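PDB 1UUF: aldehyde reductase YahK from Escherichia coli, which catalyses the NADPH-dependent reduction of a wide range of aldehydes to the corresponding primary alcohols, as a zinc-containing member of the alcohol dehydrogenase family. Local coordinates for residues K32-E36 / I344-Y348; T183-R188 / L213-M217; G199-I203 / N263-A267; H208-K212 / A236-D240; S227-R231 / N244-E250. Numbering follows the deposited sequence.

Contact 1 of 5, residues K32-E36 / I344-Y348; sequences KQPLE and INEAY
L35 and N345 carry most of this contact, between the extended loop that leads into strand 36-39 and the first turn of helix 344-352. P34 and L35 are both in the polyproline II region (phi/psi -64/156 and -61/139), while 344-348 is helical, with Y348 N bonded to I344 O at 2.9 Å. The CA atoms of L35 and N345 lie 6.4 Å apart. N345, with chi1 at m and chi2 near -61°, lays its carboxamide along the L35 backbone: L35 N donates to N345 OD1 at 2.8 Å, and N345 ND2 donates to L35 O at 3.0 Å. L35 takes the mt rotamer and points toward the helix, so that its CD1 reaches I344 CG2 at 3.4 Å and Y348 CE2 at 3.5 Å. V67 of helix 61-68 and V26 of strand 24-27 also touch the leucine, and Y348 OH is hydrogen-bonded to Y149 OH. The carboxamide thus imitates the edge of a beta strand, satisfying both polar backbone atoms of L35 while its side chain stays in apolar surroundings.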
# COMPACT_ATOMS: atom_id res chain seq x y z
N LYS A 32 13.04 -25.14 -23.23
CA LYS A 32 12.56 -26.51 -23.15
C LYS A 32 13.66 -27.54 -22.91
O LYS A 32 13.39 -28.74 -22.85
CB LYS A 32 11.80 -26.88 -24.43
CG LYS A 32 10.50 -26.13 -24.61
CD LYS A 32 9.79 -26.54 -25.89
CE LYS A 32 8.42 -25.89 -25.99
NZ LYS A 32 7.54 -26.32 -24.86
N GLN A 33 14.89 -27.07 -22.75
CA GLN A 33 16.01 -27.97 -22.51
C GLN A 33 16.40 -28.00 -21.04
O GLN A 33 16.58 -26.96 -20.42
CB GLN A 33 17.23 -27.54 -23.34
CG GLN A 33 17.20 -28.01 -24.79
CD GLN A 33 18.32 -27.42 -25.61
OE1 GLN A 33 18.30 -26.23 -25.95
NE2 GLN A 33 19.32 -28.23 -25.92
N PRO A 34 16.50 -29.21 -20.46
CA PRO A 34 16.87 -29.34 -19.05
C PRO A 34 18.29 -28.82 -18.83
O PRO A 34 19.09 -28.78 -19.76
CB PRO A 34 16.77 -30.84 -18.81
CG PRO A 34 15.69 -31.26 -19.76
CD PRO A 34 16.07 -30.50 -21.01
N LEU A 35 18.59 -28.42 -17.60
CA LEU A 35 19.93 -27.92 -17.29
C LEU A 35 20.94 -29.02 -17.55
O LEU A 35 20.70 -30.19 -17.23
CB LEU A 35 20.00 -27.48 -15.82
CG LEU A 35 19.12 -26.30 -15.40
CD1 LEU A 35 19.16 -26.15 -13.89
CD2 LEU A 35 19.60 -25.03 -16.09
N GLU A 36 22.08 -28.65 -18.12
CA GLU A 36 23.13 -29.61 -18.43
C GLU A 36 24.51 -28.98 -18.24
O GLU A 36 24.64 -27.76 -18.16
CB GLU A 36 22.99 -30.10 -19.87
CG GLU A 36 22.98 -28.98 -20.90
CD GLU A 36 22.84 -29.48 -22.32
OE1 GLU A 36 23.79 -30.11 -22.83
OE2 GLU A 36 21.77 -29.25 -22.93
N ILE A 344 19.81 -30.64 -10.22
CA ILE A 344 19.00 -29.44 -10.19
C ILE A 344 17.65 -29.57 -10.89
O ILE A 344 16.65 -29.03 -10.41
CB ILE A 344 19.77 -28.24 -10.79
CG1 ILE A 344 21.13 -28.11 -10.11
CG2 ILE A 344 18.98 -26.96 -10.55
CD1 ILE A 344 22.04 -27.07 -10.72
N ASN A 345 17.59 -30.30 -12.00
CA ASN A 345 16.32 -30.47 -12.70
C ASN A 345 15.31 -31.18 -11.81
O ASN A 345 14.14 -30.79 -11.76
CB ASN A 345 16.53 -31.26 -14.00
CG ASN A 345 17.37 -30.51 -15.01
OD1 ASN A 345 17.01 -29.42 -15.45
ND2 ASN A 345 18.51 -31.09 -15.37
N GLU A 346 15.76 -32.22 -11.11
CA GLU A 346 14.90 -32.97 -10.22
C GLU A 346 14.49 -32.08 -9.04
O GLU A 346 13.39 -32.18 -8.52
CB GLU A 346 15.61 -34.22 -9.69
CG GLU A 346 16.02 -35.22 -10.76
CD GLU A 346 17.40 -34.95 -11.34
OE1 GLU A 346 17.62 -33.85 -11.89
OE2 GLU A 346 18.27 -35.84 -11.24
N ALA A 347 15.41 -31.21 -8.64
CA ALA A 347 15.15 -30.29 -7.54
C ALA A 347 14.01 -29.34 -7.91
O ALA A 347 13.12 -29.09 -7.10
CB ALA A 347 16.42 -29.49 -7.22
N TYR A 348 14.04 -28.82 -9.13
CA TYR A 348 12.98 -27.92 -9.57
C TYR A 348 11.62 -28.59 -9.44
O TYR A 348 10.68 -28.00 -8.93
CB TYR A 348 13.19 -27.49 -11.03
CG TYR A 348 14.34 -26.53 -11.27
CD1 TYR A 348 14.80 -25.69 -10.26
CD2 TYR A 348 14.93 -26.43 -12.53
CE1 TYR A 348 15.82 -24.76 -10.50
CE2 TYR A 348 15.95 -25.51 -12.78
CZ TYR A 348 16.39 -24.68 -11.76
OH TYR A 348 17.39 -23.78 -12.02

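Contact 2 of 5, residues T183-R188 / L213-M217; sequences TYSPLR and LAHAM
Helices 176-189 and 205-216, before and after strand 197-201 of the Rossmann sheet in the chain, pack through apolar side chains. Segment 183-188 is helical but kinked, because P186 N cannot bond to the preceding turn; segment 213-217 lies toward the C-terminal end of its helix. The nearest CA pairs are Y184-L213 (6.6 Å) and L187-A214 (6.8 Å). L213 (mt) points toward 183-188: its CD1 lies 3.4 Å from T183 OG1 (hydrogen-bonded to G180 O) and 3.8 Å from Y184 CB, near the plane of the Y184 ring, and its CB is 3.8 Å from L187 CD1. A214 N packs against L187 CD1 (3.7 Å), A214 CB against L187 CD2 (4.2 Å). M217, one turn on, is the most covered residue: with chi1 m, chi2 t and chi3 t it extends between the helices, placing CE 3.4 Å from Y184 CD1 and 3.6 Å from L187 CB, and CG over one face of the R188 guanidinium, 3.9 Å from NH1. R188 NE donates to Y184 OH at 2.9 Å, and Y184 OH bonds to E322. Cohesion is therefore apolar; the segments share no direct hydrogen bond, and a water links them, 2.7 Å from M217 O and, weakly, 3.4 Å from R188 NH1.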
# COMPACT_ATOMS: atom_id res chain seq x y z
N THR A 183 13.01 -11.44 2.64
CA THR A 183 12.07 -11.35 3.75
C THR A 183 12.58 -10.41 4.83
O THR A 183 11.80 -9.70 5.48
CB THR A 183 11.76 -12.75 4.35
OG1 THR A 183 12.97 -13.39 4.77
CG2 THR A 183 11.07 -13.63 3.32
N TYR A 184 13.90 -10.39 5.02
CA TYR A 184 14.50 -9.52 6.03
C TYR A 184 14.23 -8.05 5.73
O TYR A 184 13.86 -7.28 6.61
CB TYR A 184 16.02 -9.74 6.08
CG TYR A 184 16.73 -8.93 7.14
CD1 TYR A 184 16.87 -9.42 8.44
CD2 TYR A 184 17.29 -7.69 6.84
CE1 TYR A 184 17.55 -8.70 9.41
CE2 TYR A 184 17.97 -6.95 7.81
CZ TYR A 184 18.10 -7.46 9.09
OH TYR A 184 18.77 -6.74 10.05
N SER A 185 14.42 -7.66 4.47
CA SER A 185 14.23 -6.26 4.09
C SER A 185 12.85 -5.68 4.43
O SER A 185 12.76 -4.62 5.07
CB SER A 185 14.50 -6.08 2.60
OG SER A 185 14.50 -4.70 2.27
N PRO A 186 11.77 -6.34 4.01
CA PRO A 186 10.44 -5.80 4.34
C PRO A 186 10.13 -5.87 5.83
O PRO A 186 9.43 -5.02 6.36
CB PRO A 186 9.50 -6.64 3.48
CG PRO A 186 10.22 -7.95 3.35
CD PRO A 186 11.65 -7.52 3.12
N LEU A 187 10.65 -6.89 6.51
CA LEU A 187 10.40 -7.01 7.94
C LEU A 187 11.01 -5.79 8.63
O LEU A 187 10.42 -5.23 9.55
CB LEU A 187 11.02 -8.30 8.50
CG LEU A 187 10.26 -9.58 8.14
CD1 LEU A 187 11.09 -10.79 8.56
CD2 LEU A 187 8.89 -9.58 8.82
N ARG A 188 12.20 -5.39 8.18
CA ARG A 188 12.85 -4.22 8.75
C ARG A 188 12.16 -2.93 8.30
O ARG A 188 11.92 -2.04 9.10
CB ARG A 188 14.33 -4.15 8.33
CG ARG A 188 15.24 -5.16 9.02
CD ARG A 188 15.19 -5.02 10.54
NE ARG A 188 16.26 -5.77 11.19
CZ ARG A 188 16.31 -6.03 12.50
NH1 ARG A 188 15.35 -5.60 13.30
NH2 ARG A 188 17.34 -6.70 13.00
N LEU A 213 13.23 -15.19 10.73
CA LEU A 213 13.67 -13.81 10.93
C LEU A 213 12.71 -12.96 11.75
O LEU A 213 13.15 -12.20 12.62
CB LEU A 213 13.94 -13.15 9.57
CG LEU A 213 15.06 -13.82 8.76
CD1 LEU A 213 15.13 -13.18 7.38
CD2 LEU A 213 16.39 -13.66 9.48
N ALA A 214 11.42 -13.08 11.49
CA ALA A 214 10.44 -12.30 12.25
C ALA A 214 10.52 -12.70 13.72
O ALA A 214 10.40 -11.86 14.61
CB ALA A 214 9.03 -12.56 11.71
N HIS A 215 10.73 -13.99 13.96
CA HIS A 215 10.85 -14.49 15.32
C HIS A 215 12.10 -13.93 15.99
O HIS A 215 12.06 -13.48 17.13
CB HIS A 215 10.91 -16.03 15.32
CG HIS A 215 11.21 -16.62 16.66
ND1 HIS A 215 10.36 -16.49 17.74
CD2 HIS A 215 12.28 -17.32 17.11
CE1 HIS A 215 10.89 -17.08 18.79
NE2 HIS A 215 12.05 -17.59 18.44
N ALA A 216 13.21 -13.96 15.26
CA ALA A 216 14.48 -13.46 15.78
C ALA A 216 14.43 -11.96 16.06
O ALA A 216 15.13 -11.47 16.95
CB ALA A 216 15.60 -13.78 14.81
N MET A 217 13.61 -11.24 15.30
CA MET A 217 13.46 -9.80 15.49
C MET A 217 12.62 -9.48 16.71
O MET A 217 12.51 -8.32 17.11
CB MET A 217 12.84 -9.18 14.25
CG MET A 217 13.78 -9.13 13.06
SD MET A 217 12.98 -8.40 11.62
CE MET A 217 14.08 -8.92 10.35
O HOH W 1 13.79 -6.04 16.32

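Contact 3 of 5, residues G199-I203 / N263-A267; sequences GVVGI and NTVAA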
# COMPACT_ATOMS: atom_id res chain seq x y z
N GLY A 199 2.44 -11.32 10.53
CA GLY A 199 2.01 -12.54 9.90
C GLY A 199 2.92 -12.89 8.75
O GLY A 199 3.49 -12.02 8.09
N VAL A 200 3.10 -14.19 8.53
CA VAL A 200 3.93 -14.66 7.43
C VAL A 200 3.07 -15.68 6.70
O VAL A 200 2.67 -16.69 7.28
CB VAL A 200 5.22 -15.33 7.92
CG1 VAL A 200 5.98 -15.92 6.73
CG2 VAL A 200 6.10 -14.30 8.63
N VAL A 201 2.77 -15.39 5.44
CA VAL A 201 1.93 -16.28 4.65
C VAL A 201 2.81 -17.16 3.76
O VAL A 201 3.62 -16.65 2.99
CB VAL A 201 0.96 -15.49 3.75
CG1 VAL A 201 -0.01 -16.45 3.07
CG2 VAL A 201 0.20 -14.46 4.57
N GLY A 202 2.65 -18.47 3.89
CA GLY A 202 3.43 -19.39 3.09
C GLY A 202 4.54 -20.03 3.90
O GLY A 202 5.23 -19.36 4.65
N ILE A 203 4.70 -21.34 3.74
CA ILE A 203 5.73 -22.07 4.48
C ILE A 203 6.70 -22.75 3.52
O ILE A 203 6.99 -23.95 3.64
CB ILE A 203 5.11 -23.15 5.40
CG1 ILE A 203 3.86 -22.59 6.10
CG2 ILE A 203 6.12 -23.58 6.45
CD1 ILE A 203 4.13 -21.46 7.06
N ASN A 263 3.49 -11.59 2.85
CA ASN A 263 2.94 -12.68 2.05
C ASN A 263 3.99 -13.18 1.07
O ASN A 263 4.38 -12.46 0.15
CB ASN A 263 1.68 -12.19 1.32
CG ASN A 263 0.86 -13.33 0.74
OD1 ASN A 263 -0.38 -13.27 0.74
ND2 ASN A 263 1.53 -14.35 0.25
N THR A 264 4.45 -14.42 1.26
CA THR A 264 5.49 -15.00 0.42
C THR A 264 5.00 -16.01 -0.62
O THR A 264 5.81 -16.56 -1.37
CB THR A 264 6.56 -15.72 1.27
OG1 THR A 264 6.02 -16.94 1.80
CG2 THR A 264 7.02 -14.84 2.42
N VAL A 265 3.70 -16.26 -0.66
CA VAL A 265 3.15 -17.21 -1.61
C VAL A 265 3.32 -16.73 -3.05
O VAL A 265 3.08 -15.56 -3.36
CB VAL A 265 1.65 -17.47 -1.34
CG1 VAL A 265 1.09 -18.47 -2.34
CG2 VAL A 265 1.47 -17.99 0.07
N ALA A 266 3.73 -17.64 -3.93
CA ALA A 266 3.95 -17.32 -5.34
C ALA A 266 2.67 -16.80 -6.00
O ALA A 266 2.67 -15.73 -6.60
CB ALA A 266 4.44 -18.56 -6.08
N ALA A 267 1.59 -17.56 -5.87
CA ALA A 267 0.31 -17.17 -6.44
C ALA A 267 -0.66 -16.95 -5.28
O ALA A 267 -1.54 -17.77 -5.03
CB ALA A 267 -0.21 -18.27 -7.36
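This is a parallel beta pairing that ends in the loops at the C-terminal edge of the Rossmann sheet, where strands 197-201 and 258-263 run side by side. The bridge joins V201 and N263, whose side chains lie on the same face and meet at 3.7 Å between V201 CB and N263 CG. Just beyond it, V201 O accepts two hydrogen bonds from T264, one from its backbone N (2.9 Å) and one from OG1 (2.7 Å), so a single residue closes the pairing with both main chain and side chain. V201 CG1 and V265 CG2 add an apolar contact at 3.7 Å. G202 leaves the strand with phi/psi of 104/135; a CB there would clash with T264 OG1 and with the preceding carbonyl oxygen. It fits the first glycine of a GxGxxG-type turn, consistent with a dinucleotide-binding fold. On its other edge strand 197-201 bonds to strand 220-225 through V200, whose side chain meets I211 of helix 205-216; V201 rests on F274 of helix 271-275, and T264 on L206.

Contact 4 of 5, residues H208-K212 / A236-D240; sequences HMGIK and ALGAD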
# COMPACT_ATOMS: atom_id res chain seq x y z
N HIS A 208 9.77 -19.93 5.24
CA HIS A 208 10.52 -20.43 6.38
C HIS A 208 11.54 -19.39 6.87
O HIS A 208 11.80 -19.30 8.07
CB HIS A 208 11.15 -21.81 6.06
CG HIS A 208 12.61 -21.78 5.72
ND1 HIS A 208 13.09 -21.27 4.53
CD2 HIS A 208 13.69 -22.28 6.38
CE1 HIS A 208 14.40 -21.46 4.47
NE2 HIS A 208 14.79 -22.07 5.58
N MET A 209 12.08 -18.58 5.96
CA MET A 209 13.03 -17.55 6.37
C MET A 209 12.27 -16.40 7.02
O MET A 209 12.77 -15.78 7.96
CB MET A 209 13.82 -17.01 5.17
CG MET A 209 14.94 -17.93 4.69
SD MET A 209 15.99 -18.56 6.02
CE MET A 209 16.37 -17.08 6.97
N GLY A 210 11.08 -16.11 6.52
CA GLY A 210 10.29 -15.02 7.09
C GLY A 210 9.93 -15.32 8.53
O GLY A 210 9.97 -14.43 9.39
N ILE A 211 9.59 -16.57 8.81
CA ILE A 211 9.24 -16.96 10.17
C ILE A 211 10.47 -16.89 11.07
O ILE A 211 10.44 -16.30 12.15
CB ILE A 211 8.65 -18.39 10.19
CG1 ILE A 211 7.35 -18.40 9.39
CG2 ILE A 211 8.41 -18.85 11.62
CD1 ILE A 211 6.75 -19.78 9.20
N LYS A 212 11.57 -17.50 10.62
CA LYS A 212 12.81 -17.48 11.39
C LYS A 212 13.24 -16.06 11.73
O LYS A 212 13.59 -15.75 12.88
CB LYS A 212 13.95 -18.13 10.59
CG LYS A 212 13.93 -19.65 10.52
CD LYS A 212 14.99 -20.11 9.52
CE LYS A 212 15.17 -21.62 9.51
NZ LYS A 212 16.11 -22.07 10.58
N ALA A 236 7.52 -25.41 14.46
CA ALA A 236 8.93 -25.76 14.58
C ALA A 236 9.87 -24.66 14.09
O ALA A 236 10.98 -24.52 14.60
CB ALA A 236 9.20 -27.06 13.83
N LEU A 237 9.43 -23.90 13.10
CA LEU A 237 10.24 -22.81 12.53
C LEU A 237 10.30 -21.59 13.44
O LEU A 237 11.17 -20.73 13.26
CB LEU A 237 9.70 -22.41 11.16
CG LEU A 237 10.04 -23.35 10.00
CD1 LEU A 237 9.11 -23.09 8.83
CD2 LEU A 237 11.50 -23.15 9.59
N GLY A 238 9.39 -21.50 14.39
CA GLY A 238 9.40 -20.36 15.30
C GLY A 238 8.12 -19.56 15.36
O GLY A 238 8.07 -18.51 16.02
N ALA A 239 7.08 -20.02 14.68
CA ALA A 239 5.82 -19.30 14.70
C ALA A 239 5.18 -19.47 16.07
O ALA A 239 5.16 -20.58 16.61
CB ALA A 239 4.89 -19.83 13.61
N ASP A 240 4.68 -18.38 16.64
CA ASP A 240 4.03 -18.43 17.94
C ASP A 240 2.63 -18.99 17.79
O ASP A 240 2.09 -19.63 18.70
CB ASP A 240 3.96 -17.04 18.56
CG ASP A 240 5.33 -16.46 18.83
OD1 ASP A 240 6.08 -17.07 19.63
OD2 ASP A 240 5.66 -15.41 18.26
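L237 supplies most of the surface that the end of helix 231-237 buries against helix 205-216. Its mt rotamer (chi1 -77°, chi2 162°) directs the isobutyl group between three residues of the other helix. CD1 lies 3.7 Å from H208 CB, CD2 is near the plane of the H208 ring, at its edge, and 4.0 Å from K212 CE, while CB faces I211 CG2 at 3.8 Å. I211, also mt, points toward 236-240 and sets CG2 against the chain as it turns: 3.7 Å from L237 O, 3.8 Å from G238 C, 3.5 Å from A239 N and 4.2 Å from A239 CB. H208 has an unusual chi1 of 102°, between wells; its imidazole bonds through ND1 to G205 O and through NE2 to D335 N, and its ring meets that of Y358. K212 is mttm, extended through chi3, so that its CE passes L237 CD2 before NZ bonds to V333 O and forms a salt bridge with D335. G238 terminates the helix in a Schellman motif at phi/psi 124/6, where a CB would jam against the preceding carbonyl oxygen, and the chain then turns into strand 241-244. No hydrogen bond spans the two segments. Such apolar packing of successive helices, each the helical connection of a right-handed beta-alpha-beta crossover, is characteristic of the Rossmann fold.

Contact 5 of 5, residues S227-R231 / N244-E250; sequences SEAKR and NSRNADE
Segment 227-231 is a turn between strand 220-225 and helix 231-237: S227 is extended (phi/psi -144/146), E228 and A229 have helix-like angles, and K230 holds the N-cap position before R231. Segment 244-250 leaves strand 241-244 through a type I beta turn, N244-N247, closed by N247 N to N244 O at 2.9 Å; N247 sits at the N-cap of helix 248-252, though without a side-chain capping bond. The CA atoms of S227 and N244 are 6.1 Å apart. Both connections follow neighbouring strands at the edge of the Rossmann sheet, and S245 bonds back to T225. R231 (chi1 t, chi2 t, chi3 m) is the hub of a salt-bridge network. E228, folded with chi1 and chi2 at m, receives R231 NE on OE1 (2.9 Å) and R231 NH2 on OE2 (2.7 Å); E250, with chi1 m and chi2 t, receives R231 NH2 on OE1 (2.9 Å) and weakly on OE2 (3.2 Å). Bonded to both carboxylates, NH2 offsets the 4.0 Å approach of E228 OE2 to E250 OE2, to which N244 ND2 (2.9 Å) and N247 ND2 (2.7 Å) respectively donate. E250 OE1 also accepts N244 N (2.9 Å), and N244 OD1 accepts R246 N (2.9 Å) in an Asx turn.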
# COMPACT_ATOMS: atom_id res chain seq x y z
N SER A 227 -2.87 -25.77 4.36
CA SER A 227 -3.07 -27.18 4.68
C SER A 227 -2.63 -27.51 6.10
O SER A 227 -1.66 -26.94 6.61
CB SER A 227 -2.30 -28.06 3.69
OG SER A 227 -0.90 -27.85 3.78
N GLU A 228 -3.34 -28.43 6.73
CA GLU A 228 -3.03 -28.85 8.09
C GLU A 228 -1.68 -29.54 8.17
O GLU A 228 -1.05 -29.58 9.22
CB GLU A 228 -4.11 -29.80 8.62
CG GLU A 228 -5.42 -29.13 8.94
CD GLU A 228 -5.28 -28.07 10.00
OE1 GLU A 228 -4.75 -28.38 11.09
OE2 GLU A 228 -5.70 -26.92 9.76
N ALA A 229 -1.23 -30.09 7.05
CA ALA A 229 0.03 -30.81 6.99
C ALA A 229 1.25 -30.02 7.44
O ALA A 229 2.17 -30.58 8.03
CB ALA A 229 0.25 -31.34 5.58
N LYS A 230 1.26 -28.71 7.18
CA LYS A 230 2.41 -27.90 7.54
C LYS A 230 2.27 -27.12 8.84
O LYS A 230 3.12 -26.30 9.18
CB LYS A 230 2.73 -26.94 6.39
CG LYS A 230 2.88 -27.65 5.06
CD LYS A 230 3.13 -26.69 3.91
CE LYS A 230 4.55 -26.15 3.94
NZ LYS A 230 4.77 -25.16 2.85
N ARG A 231 1.21 -27.39 9.59
CA ARG A 231 0.99 -26.68 10.85
C ARG A 231 2.12 -26.91 11.85
O ARG A 231 2.66 -25.96 12.41
CB ARG A 231 -0.35 -27.08 11.47
CG ARG A 231 -0.67 -26.32 12.75
CD ARG A 231 -1.98 -26.80 13.37
NE ARG A 231 -3.12 -26.51 12.51
CZ ARG A 231 -3.77 -25.35 12.49
NH1 ARG A 231 -3.38 -24.36 13.28
NH2 ARG A 231 -4.80 -25.18 11.67
N ASN A 244 -4.69 -21.93 9.55
CA ASN A 244 -4.95 -22.56 8.26
C ASN A 244 -5.86 -21.54 7.61
O ASN A 244 -7.02 -21.40 8.00
CB ASN A 244 -5.70 -23.88 8.42
CG ASN A 244 -5.94 -24.57 7.09
OD1 ASN A 244 -6.24 -23.92 6.09
ND2 ASN A 244 -5.81 -25.90 7.08
N SER A 245 -5.35 -20.82 6.62
CA SER A 245 -6.12 -19.78 5.96
C SER A 245 -7.41 -20.25 5.29
O SER A 245 -8.22 -19.42 4.87
CB SER A 245 -5.25 -19.02 4.95
OG SER A 245 -4.71 -19.89 3.97
N ARG A 246 -7.59 -21.56 5.18
CA ARG A 246 -8.80 -22.10 4.56
C ARG A 246 -9.91 -22.28 5.59
O ARG A 246 -11.04 -22.61 5.24
CB ARG A 246 -8.52 -23.44 3.89
CG ARG A 246 -7.51 -23.40 2.76
CD ARG A 246 -7.62 -24.65 1.91
NE ARG A 246 -8.88 -24.68 1.17
CZ ARG A 246 -9.42 -25.77 0.63
NH1 ARG A 246 -8.81 -26.94 0.75
NH2 ARG A 246 -10.56 -25.69 -0.03
N ASN A 247 -9.59 -22.07 6.87
CA ASN A 247 -10.59 -22.20 7.93
C ASN A 247 -11.02 -20.82 8.40
O ASN A 247 -10.31 -20.14 9.14
CB ASN A 247 -10.02 -23.02 9.10
CG ASN A 247 -9.75 -24.46 8.72
OD1 ASN A 247 -10.47 -25.05 7.90
ND2 ASN A 247 -8.72 -25.06 9.32
N ALA A 248 -12.21 -20.41 7.96
CA ALA A 248 -12.78 -19.11 8.30
C ALA A 248 -12.76 -18.80 9.79
O ALA A 248 -12.53 -17.66 10.19
CB ALA A 248 -14.20 -19.01 7.76
N ASP A 249 -13.01 -19.81 10.62
CA ASP A 249 -13.02 -19.61 12.06
C ASP A 249 -11.65 -19.22 12.58
O ASP A 249 -11.53 -18.33 13.42
CB ASP A 249 -13.50 -20.88 12.77
CG ASP A 249 -14.93 -21.24 12.40
OD1 ASP A 249 -15.83 -20.43 12.67
OD2 ASP A 249 -15.14 -22.34 11.84
N GLU A 250 -10.60 -19.87 12.07
CA GLU A 250 -9.24 -19.55 12.49
C GLU A 250 -8.86 -18.14 12.04
O GLU A 250 -8.25 -17.38 12.80
CB GLU A 250 -8.26 -20.57 11.92
CG GLU A 250 -8.36 -21.95 12.57
CD GLU A 250 -7.35 -22.94 12.01
OE1 GLU A 250 -6.15 -22.61 11.98
OE2 GLU A 250 -7.76 -24.05 11.62

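From the N terminus, the loop at 32-36 opens contact 1, which closes only at helix 344-352 and so encloses the other four, tying the N-terminal region to a helix near the C terminus. Helix 176-189 then opens contact 2. Before this closes at 213-217, strand 197-201 opens contact 3 and helix 205-216 opens contact 4, so contact 2 crosses both. Contact 4 closes at 236-240, after contact 5 has opened at 227-231; these two cross, and both lie within the span of contact 3, which closes last of the four at 263-267. Contacts 2 and 4 share helix 205-216, I203 packs on I211 and L237, and K230 NZ reaches I203 O, linking the Rossmann contacts together.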